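PDB 7BR2: lipolytic enzyme, G-D-S-L family from Bacteroides thetaiotaomicron, which metabolizes the drug diltiazem as an SGNH-family serine esterase of a gut bacterium, probably by hydrolysing an ester bond of its substrate. Local coordinates for residues N233-A238 with K306-K311; N239-V244 with N253-G258; K259-D264 with I445-I450. One frame throughout, in Å; residues are numbered along the deposited sequence.

In the fold
All three contacts lie in one strand-rich region with centres 35 to 40 Å from the centre of the chain. Contact 1 joins two strands of a mixed sheet and contact 3 two strands of an antiparallel sheet; the two sheets touch where Ile236 of the first packs on Phe263 of the second. Contact 2 bridges the edges of these sheets. The centres of contacts 1 and 2 and of contacts 2 and 3 are about 9 Å apart, those of contacts 1 and 3 about 11 Å. Along the chain contact 2 falls between the two segments of contact 1, while contacts 1 and 3 alternate, so C-terminal strand 443-449 returns to strand 260-267.

Contact 1: N233-A238 with K306-K311; sequences NMEINA and KVTGLK
Strands 233-237 and 306-308 run parallel, their axes 4.6 Å apart and their directions 17° from aligned, with Glu235 opposite Lys306, Ile236 opposite Val307 and Asn237 opposite Thr308. Within these segments Lys306 N gives to Met234 O at 2.9 Å, nearly along the C=O axis, and Ile236 N to Lys306 O at 2.8 Å. Thr308 N to Ile236 O is weak, bent to 130° at the hydrogen, while Ala238 N reaches Thr308 O at 3.0 Å from above the carbonyl plane. Glu235 and Lys306 both place CG anti to the backbone N and lie side by side, so Glu235 CG rests against Lys306 CD at 3.7 Å. A bend at chi3 of Lys306 then leaves its NZ 3.9 Å from Glu235 OE1, a long salt bridge. An alanine here, lacking CG and the carboxylate of Glu235, would probably leave the Lys306 chain less well packed and its ammonium without this distant counter-charge. At the end of the ladder, Ala238 CB packs on Gly309 CA at 3.7 Å, a closeness allowed by the missing side chain at Gly309. Asn237 turns its OD1 elsewhere, to Lys240 N. The face bearing Ile236 turns to strand 260-267; strand 242-247 pairs along the other edge of 232-237, and Ala332 of helix 328-333 touches Thr308.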
# COMPACT_ATOMS: atom_id res chain seq x y z
N ASN A 233 0.56 -5.06 -23.46
CA ASN A 233 -0.36 -5.92 -24.22
C ASN A 233 0.24 -6.07 -25.61
O ASN A 233 0.19 -5.14 -26.42
CB ASN A 233 -1.76 -5.31 -24.26
CG ASN A 233 -2.85 -6.33 -24.58
OD1 ASN A 233 -2.56 -7.42 -25.07
ND2 ASN A 233 -4.10 -5.96 -24.34
N MET A 234 0.84 -7.22 -25.88
CA MET A 234 1.45 -7.46 -27.17
C MET A 234 0.78 -8.65 -27.85
O MET A 234 0.46 -9.66 -27.21
CB MET A 234 2.96 -7.71 -27.05
CG MET A 234 3.29 -9.02 -26.39
SD MET A 234 4.91 -9.01 -25.63
CE MET A 234 4.42 -9.01 -23.91
N GLU A 235 0.56 -8.50 -29.15
CA GLU A 235 -0.00 -9.55 -29.99
C GLU A 235 0.85 -9.66 -31.24
O GLU A 235 0.97 -8.68 -32.00
CB GLU A 235 -1.45 -9.25 -30.39
CG GLU A 235 -2.15 -10.43 -31.05
CD GLU A 235 -3.56 -10.10 -31.52
OE1 GLU A 235 -4.26 -9.28 -30.87
OE2 GLU A 235 -3.97 -10.66 -32.56
N ILE A 236 1.44 -10.84 -31.44
CA ILE A 236 2.27 -11.16 -32.59
C ILE A 236 1.58 -12.24 -33.42
O ILE A 236 1.24 -13.31 -32.90
CB ILE A 236 3.68 -11.63 -32.16
CG1 ILE A 236 4.48 -10.48 -31.54
CG2 ILE A 236 4.40 -12.30 -33.32
CD1 ILE A 236 4.30 -10.30 -30.05
N ASN A 237 1.40 -11.96 -34.71
CA ASN A 237 0.96 -12.99 -35.64
C ASN A 237 2.17 -13.69 -36.23
O ASN A 237 2.99 -13.06 -36.91
CB ASN A 237 0.04 -12.39 -36.71
CG ASN A 237 -0.40 -13.42 -37.74
OD1 ASN A 237 0.41 -13.95 -38.49
ND2 ASN A 237 -1.68 -13.78 -37.71
N ALA A 238 2.26 -15.00 -36.00
CA ALA A 238 3.46 -15.73 -36.39
C ALA A 238 3.60 -15.84 -37.91
O ALA A 238 4.72 -15.78 -38.42
CB ALA A 238 3.45 -17.12 -35.76
N LYS A 306 0.27 -12.45 -26.40
CA LYS A 306 -0.61 -13.15 -27.32
C LYS A 306 0.14 -13.39 -28.62
O LYS A 306 0.57 -12.44 -29.28
CB LYS A 306 -1.89 -12.35 -27.59
CG LYS A 306 -3.01 -13.18 -28.20
CD LYS A 306 -4.21 -12.35 -28.58
CE LYS A 306 -5.03 -11.98 -27.36
NZ LYS A 306 -5.85 -10.77 -27.63
N VAL A 307 0.26 -14.66 -29.00
CA VAL A 307 0.92 -15.05 -30.24
C VAL A 307 -0.10 -15.89 -31.00
O VAL A 307 -0.32 -17.06 -30.68
CB VAL A 307 2.20 -15.85 -29.99
CG1 VAL A 307 2.92 -16.12 -31.31
CG2 VAL A 307 3.09 -15.13 -28.99
N THR A 308 -0.74 -15.29 -31.99
CA THR A 308 -1.68 -16.02 -32.84
C THR A 308 -0.91 -16.40 -34.10
O THR A 308 -0.49 -15.53 -34.85
CB THR A 308 -2.88 -15.16 -33.21
OG1 THR A 308 -2.44 -14.10 -34.06
CG2 THR A 308 -3.52 -14.56 -31.97
N GLY A 309 -0.90 -17.68 -34.41
CA GLY A 309 -0.07 -18.23 -35.45
C GLY A 309 -0.02 -19.73 -35.27
O GLY A 309 -0.95 -20.29 -34.69
N LEU A 310 1.02 -20.38 -35.78
CA LEU A 310 1.06 -21.84 -35.78
C LEU A 310 0.80 -22.46 -34.43
O LEU A 310 0.95 -21.80 -33.39
CB LEU A 310 2.40 -22.31 -36.31
CG LEU A 310 2.65 -22.09 -37.80
CD1 LEU A 310 3.87 -22.91 -38.03
CD2 LEU A 310 1.50 -22.51 -38.76
N LYS A 311 0.40 -23.73 -34.42
CA LYS A 311 -0.12 -24.37 -33.23
C LYS A 311 0.72 -25.62 -32.91
O LYS A 311 1.68 -25.96 -33.62
CB LYS A 311 -1.60 -24.72 -33.42
CG LYS A 311 -2.47 -23.56 -33.96
CD LYS A 311 -3.14 -22.72 -32.86
CE LYS A 311 -3.74 -21.43 -33.40
NZ LYS A 311 -4.86 -20.94 -32.54

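Contact 2: N239-V244 with N253-G258; sequences NKKQAV and NIKKIG
Lys256 NZ is the best-held polar atom here, and one hydrogen bond grips it, to Ala238 O, the carbonyl just ahead of segment 239-244. Bends at chi3 and chi4 bring Lys256 NZ over the turn, 3.8 Å from Asn239 CA. No hydrogen bond links the two segments directly, and the contact rests on packing. Its apolar part is Ile254, whose side chain points toward the other segment. With CG1 beside the backbone N (chi1 -50°) and the chain extended beyond it, Ile254 CD1 lies over the Gln242-Ala243 peptide, 3.5 Å from Gln242 C and equally close to Ala243 N. The methyl Ala243 CB stands at its margin, 4.4 Å from Ile254 CD1. The other branch, Ile254 CG2, lies against Lys241 CA at 3.8 Å. The Lys241 side chain, bent at chi3 (41°), crosses to strand 253-257 so that its CE sits 3.1 Å from Ile254 O. Its NZ is also near that carbonyl, but at an angle too poor for a hydrogen bond. Lys241 NZ lies 4.1 Å from Lys255 NZ, a pairing of like charges that would probably be unfavourable unless solvent screens it. A positive phi at Lys241 (70°) belongs to the turn, which Asn237 OD1 helps hold by accepting Lys240 N. The contact lies at the surface, where the turn between strands 232-237 and 242-247 meets edge strand 249-257; Ile254 continues inward onto Phe263 of strand 260-267, and Val244 packs back on Glu235 and Asn237.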
# COMPACT_ATOMS: atom_id res chain seq x y z
N ASN A 239 2.49 -15.93 -38.64
CA ASN A 239 2.60 -16.10 -40.08
C ASN A 239 2.90 -14.79 -40.81
O ASN A 239 3.43 -14.83 -41.93
CB ASN A 239 1.31 -16.70 -40.64
CG ASN A 239 0.91 -17.99 -39.94
OD1 ASN A 239 -0.25 -18.18 -39.60
ND2 ASN A 239 1.88 -18.89 -39.73
N LYS A 240 2.66 -13.64 -40.19
CA LYS A 240 2.89 -12.37 -40.85
C LYS A 240 4.19 -11.72 -40.41
O LYS A 240 4.76 -10.91 -41.15
CB LYS A 240 1.71 -11.42 -40.62
CG LYS A 240 0.45 -11.81 -41.39
CD LYS A 240 -0.51 -10.64 -41.61
CE LYS A 240 -1.41 -10.38 -40.41
NZ LYS A 240 -2.55 -9.48 -40.77
N LYS A 241 4.66 -12.05 -39.21
CA LYS A 241 5.93 -11.57 -38.69
C LYS A 241 5.92 -10.07 -38.36
O LYS A 241 6.97 -9.43 -38.36
CB LYS A 241 7.08 -11.92 -39.65
CG LYS A 241 7.58 -13.34 -39.47
CD LYS A 241 8.93 -13.51 -40.12
CE LYS A 241 9.79 -12.28 -39.83
NZ LYS A 241 11.09 -12.25 -40.54
N GLN A 242 4.75 -9.49 -38.12
CA GLN A 242 4.70 -8.14 -37.58
C GLN A 242 3.85 -8.17 -36.32
O GLN A 242 3.11 -9.13 -36.07
CB GLN A 242 4.15 -7.11 -38.59
CG GLN A 242 5.26 -6.28 -39.28
CD GLN A 242 4.91 -4.79 -39.47
OE1 GLN A 242 5.05 -4.24 -40.56
NE2 GLN A 242 4.47 -4.15 -38.39
N ALA A 243 3.98 -7.14 -35.49
CA ALA A 243 3.22 -7.10 -34.25
C ALA A 243 1.85 -6.53 -34.54
O ALA A 243 1.73 -5.45 -35.12
CB ALA A 243 3.93 -6.26 -33.20
N VAL A 244 0.81 -7.26 -34.14
CA VAL A 244 -0.55 -6.75 -34.28
C VAL A 244 -0.85 -5.74 -33.19
O VAL A 244 -1.52 -4.73 -33.42
CB VAL A 244 -1.57 -7.91 -34.29
CG1 VAL A 244 -3.00 -7.36 -34.28
CG2 VAL A 244 -1.35 -8.80 -35.50
N ASN A 253 12.31 -6.89 -34.30
CA ASN A 253 13.13 -8.05 -34.65
C ASN A 253 12.37 -9.38 -34.55
O ASN A 253 12.89 -10.39 -34.08
CB ASN A 253 14.37 -8.09 -33.76
CG ASN A 253 15.47 -8.95 -34.33
OD1 ASN A 253 15.37 -9.47 -35.43
ND2 ASN A 253 16.55 -9.10 -33.57
N ILE A 254 11.14 -9.39 -35.07
CA ILE A 254 10.40 -10.64 -35.18
C ILE A 254 11.10 -11.53 -36.20
O ILE A 254 11.30 -11.13 -37.35
CB ILE A 254 8.94 -10.38 -35.56
CG1 ILE A 254 8.34 -9.32 -34.64
CG2 ILE A 254 8.14 -11.67 -35.54
CD1 ILE A 254 6.87 -9.08 -34.84
N LYS A 255 11.48 -12.73 -35.77
CA LYS A 255 12.19 -13.66 -36.63
C LYS A 255 11.58 -15.04 -36.47
O LYS A 255 11.10 -15.41 -35.39
CB LYS A 255 13.68 -13.69 -36.29
CG LYS A 255 14.39 -12.40 -36.63
CD LYS A 255 14.41 -12.13 -38.13
CE LYS A 255 15.13 -10.82 -38.47
NZ LYS A 255 14.49 -10.10 -39.63
N LYS A 256 11.60 -15.80 -37.56
CA LYS A 256 11.10 -17.17 -37.59
C LYS A 256 12.21 -18.09 -38.08
O LYS A 256 12.81 -17.83 -39.13
CB LYS A 256 9.88 -17.31 -38.49
CG LYS A 256 8.68 -17.84 -37.76
CD LYS A 256 7.41 -17.32 -38.40
CE LYS A 256 6.63 -18.44 -39.10
NZ LYS A 256 5.92 -17.96 -40.33
N ILE A 257 12.53 -19.10 -37.30
CA ILE A 257 13.60 -20.03 -37.60
C ILE A 257 13.01 -21.44 -37.48
O ILE A 257 12.73 -21.91 -36.37
CB ILE A 257 14.81 -19.84 -36.66
CG1 ILE A 257 15.37 -18.41 -36.77
CG2 ILE A 257 15.92 -20.81 -36.95
CD1 ILE A 257 15.99 -17.86 -35.47
N GLY A 258 12.83 -22.12 -38.61
CA GLY A 258 12.06 -23.34 -38.56
C GLY A 258 10.64 -23.01 -38.11
O GLY A 258 9.98 -22.14 -38.69

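Contact 3: K259-D264 with I445-I450; sequences KDISFD and IVLRKI
Ile445 sits over one face of the Phe263 ring, its CB 4.0 Å from the centroid and 18° off the normal, a CH-pi contact. The two branches of Ile445 straddle the far end of the ring, Ile445 CG2 at 3.7 Å from Phe263 CZ and Ile445 CD1 near CE2. Phe263 offers that face by adopting the crowded first torsion (chi1 54°), with CG between the backbone N and the carbonyl carbon. One pair along, Ile261 CG2 lies against Leu447 CB at 3.7 Å, the two chains side by side. On the reverse face Ser262 CB meets Val446 CG2 at 3.8 Å. Four backbone hydrogen bonds fix this register: Ile261 and Leu447 exchange two, as do Phe263 and Ile445. Leu447 N to Ile261 O, at 2.8 Å and 176°, is the straightest. Where a further backbone carbonyl would extend the ladder, Asp260 OD1 instead accepts Lys449 N at 3.1 Å, met from above the carboxylate plane. Farther out, Ile251 of strand 249-257 also touches Phe263, Leu316 touches Ile445, and Lys449 NZ makes a weak hydrogen bond to Lys311 O. Ile236 touches both Phe263 and Ile261, Met234 touches Phe263. The pairing is an antiparallel ladder, regular from Ile261 to Phe263 and ended by the Asp260 side chain, its apolar face packed on the mixed sheet, consistent with a small sandwich-like pairing of two sheets.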
# COMPACT_ATOMS: atom_id res chain seq x y z
N LYS A 259 10.18 -23.65 -37.04
CA LYS A 259 8.92 -23.31 -36.40
C LYS A 259 9.09 -22.56 -35.08
O LYS A 259 8.11 -22.43 -34.33
CB LYS A 259 8.10 -24.56 -36.12
CG LYS A 259 6.84 -24.63 -36.94
CD LYS A 259 6.93 -25.75 -37.95
CE LYS A 259 6.16 -25.43 -39.22
NZ LYS A 259 6.31 -26.57 -40.18
N ASP A 260 10.29 -22.07 -34.78
CA ASP A 260 10.49 -21.22 -33.61
C ASP A 260 10.29 -19.76 -33.98
O ASP A 260 10.67 -19.33 -35.07
CB ASP A 260 11.89 -21.41 -33.04
CG ASP A 260 12.21 -22.84 -32.77
OD1 ASP A 260 11.27 -23.64 -32.68
OD2 ASP A 260 13.41 -23.17 -32.71
N ILE A 261 9.75 -18.99 -33.05
CA ILE A 261 9.57 -17.57 -33.30
C ILE A 261 10.18 -16.79 -32.15
O ILE A 261 10.10 -17.21 -30.99
CB ILE A 261 8.08 -17.23 -33.51
CG1 ILE A 261 7.94 -15.78 -34.00
CG2 ILE A 261 7.27 -17.49 -32.25
CD1 ILE A 261 6.55 -15.46 -34.53
N SER A 262 10.81 -15.67 -32.47
CA SER A 262 11.53 -14.89 -31.48
C SER A 262 11.38 -13.42 -31.81
O SER A 262 11.18 -13.05 -32.96
CB SER A 262 13.01 -15.30 -31.43
OG SER A 262 13.69 -14.80 -32.57
N PHE A 263 11.42 -12.59 -30.77
CA PHE A 263 11.38 -11.15 -31.00
C PHE A 263 11.97 -10.41 -29.80
O PHE A 263 12.28 -11.00 -28.76
CB PHE A 263 9.95 -10.67 -31.29
CG PHE A 263 8.95 -11.06 -30.25
CD1 PHE A 263 8.33 -12.30 -30.30
CD2 PHE A 263 8.61 -10.18 -29.24
CE1 PHE A 263 7.39 -12.66 -29.35
CE2 PHE A 263 7.67 -10.54 -28.28
CZ PHE A 263 7.06 -11.77 -28.34
N ASP A 264 12.13 -9.11 -29.98
CA ASP A 264 12.63 -8.20 -28.96
C ASP A 264 11.46 -7.42 -28.39
O ASP A 264 10.63 -6.87 -29.14
CB ASP A 264 13.69 -7.26 -29.54
CG ASP A 264 15.00 -7.98 -29.83
OD1 ASP A 264 15.21 -9.10 -29.31
OD2 ASP A 264 15.83 -7.43 -30.59
N ILE A 445 12.45 -12.64 -26.37
CA ILE A 445 11.39 -13.62 -26.17
C ILE A 445 11.46 -14.67 -27.27
O ILE A 445 11.56 -14.33 -28.45
CB ILE A 445 10.01 -12.95 -26.13
CG1 ILE A 445 9.97 -11.95 -24.96
CG2 ILE A 445 8.92 -13.99 -26.03
CD1 ILE A 445 8.62 -11.31 -24.70
N VAL A 446 11.40 -15.95 -26.88
CA VAL A 446 11.53 -17.08 -27.79
C VAL A 446 10.41 -18.06 -27.50
O VAL A 446 10.16 -18.40 -26.33
CB VAL A 446 12.89 -17.78 -27.64
CG1 VAL A 446 12.88 -19.13 -28.34
CG2 VAL A 446 14.03 -16.90 -28.11
N LEU A 447 9.73 -18.52 -28.55
CA LEU A 447 8.79 -19.62 -28.47
C LEU A 447 9.38 -20.74 -29.31
O LEU A 447 9.41 -20.64 -30.55
CB LEU A 447 7.40 -19.22 -28.94
CG LEU A 447 6.71 -18.27 -27.96
CD1 LEU A 447 5.64 -17.45 -28.64
CD2 LEU A 447 6.15 -18.99 -26.75
N ARG A 448 9.85 -21.77 -28.64
CA ARG A 448 10.54 -22.89 -29.26
C ARG A 448 9.54 -24.04 -29.33
O ARG A 448 8.98 -24.43 -28.31
CB ARG A 448 11.75 -23.29 -28.41
CG ARG A 448 12.46 -24.56 -28.84
CD ARG A 448 13.57 -24.95 -27.87
NE ARG A 448 14.57 -23.91 -27.62
CZ ARG A 448 15.44 -23.94 -26.61
NH1 ARG A 448 15.42 -24.95 -25.75
NH2 ARG A 448 16.33 -22.96 -26.45
N LYS A 449 9.29 -24.58 -30.52
CA LYS A 449 8.28 -25.62 -30.50
C LYS A 449 8.93 -26.94 -30.10
O LYS A 449 10.10 -27.19 -30.38
CB LYS A 449 7.54 -25.72 -31.84
CG LYS A 449 6.91 -27.06 -32.13
CD LYS A 449 5.72 -26.84 -33.05
CE LYS A 449 5.51 -27.96 -34.03
NZ LYS A 449 4.07 -28.05 -34.38
N ILE A 450 8.15 -27.76 -29.40
CA ILE A 450 8.65 -29.01 -28.86
C ILE A 450 8.11 -30.17 -29.66
O ILE A 450 6.96 -30.11 -30.09
CB ILE A 450 8.29 -29.15 -27.37
CG1 ILE A 450 8.78 -27.93 -26.59
CG2 ILE A 450 8.89 -30.42 -26.78
CD1 ILE A 450 8.29 -27.88 -25.18
OXT ILE A 450 8.81 -31.17 -29.91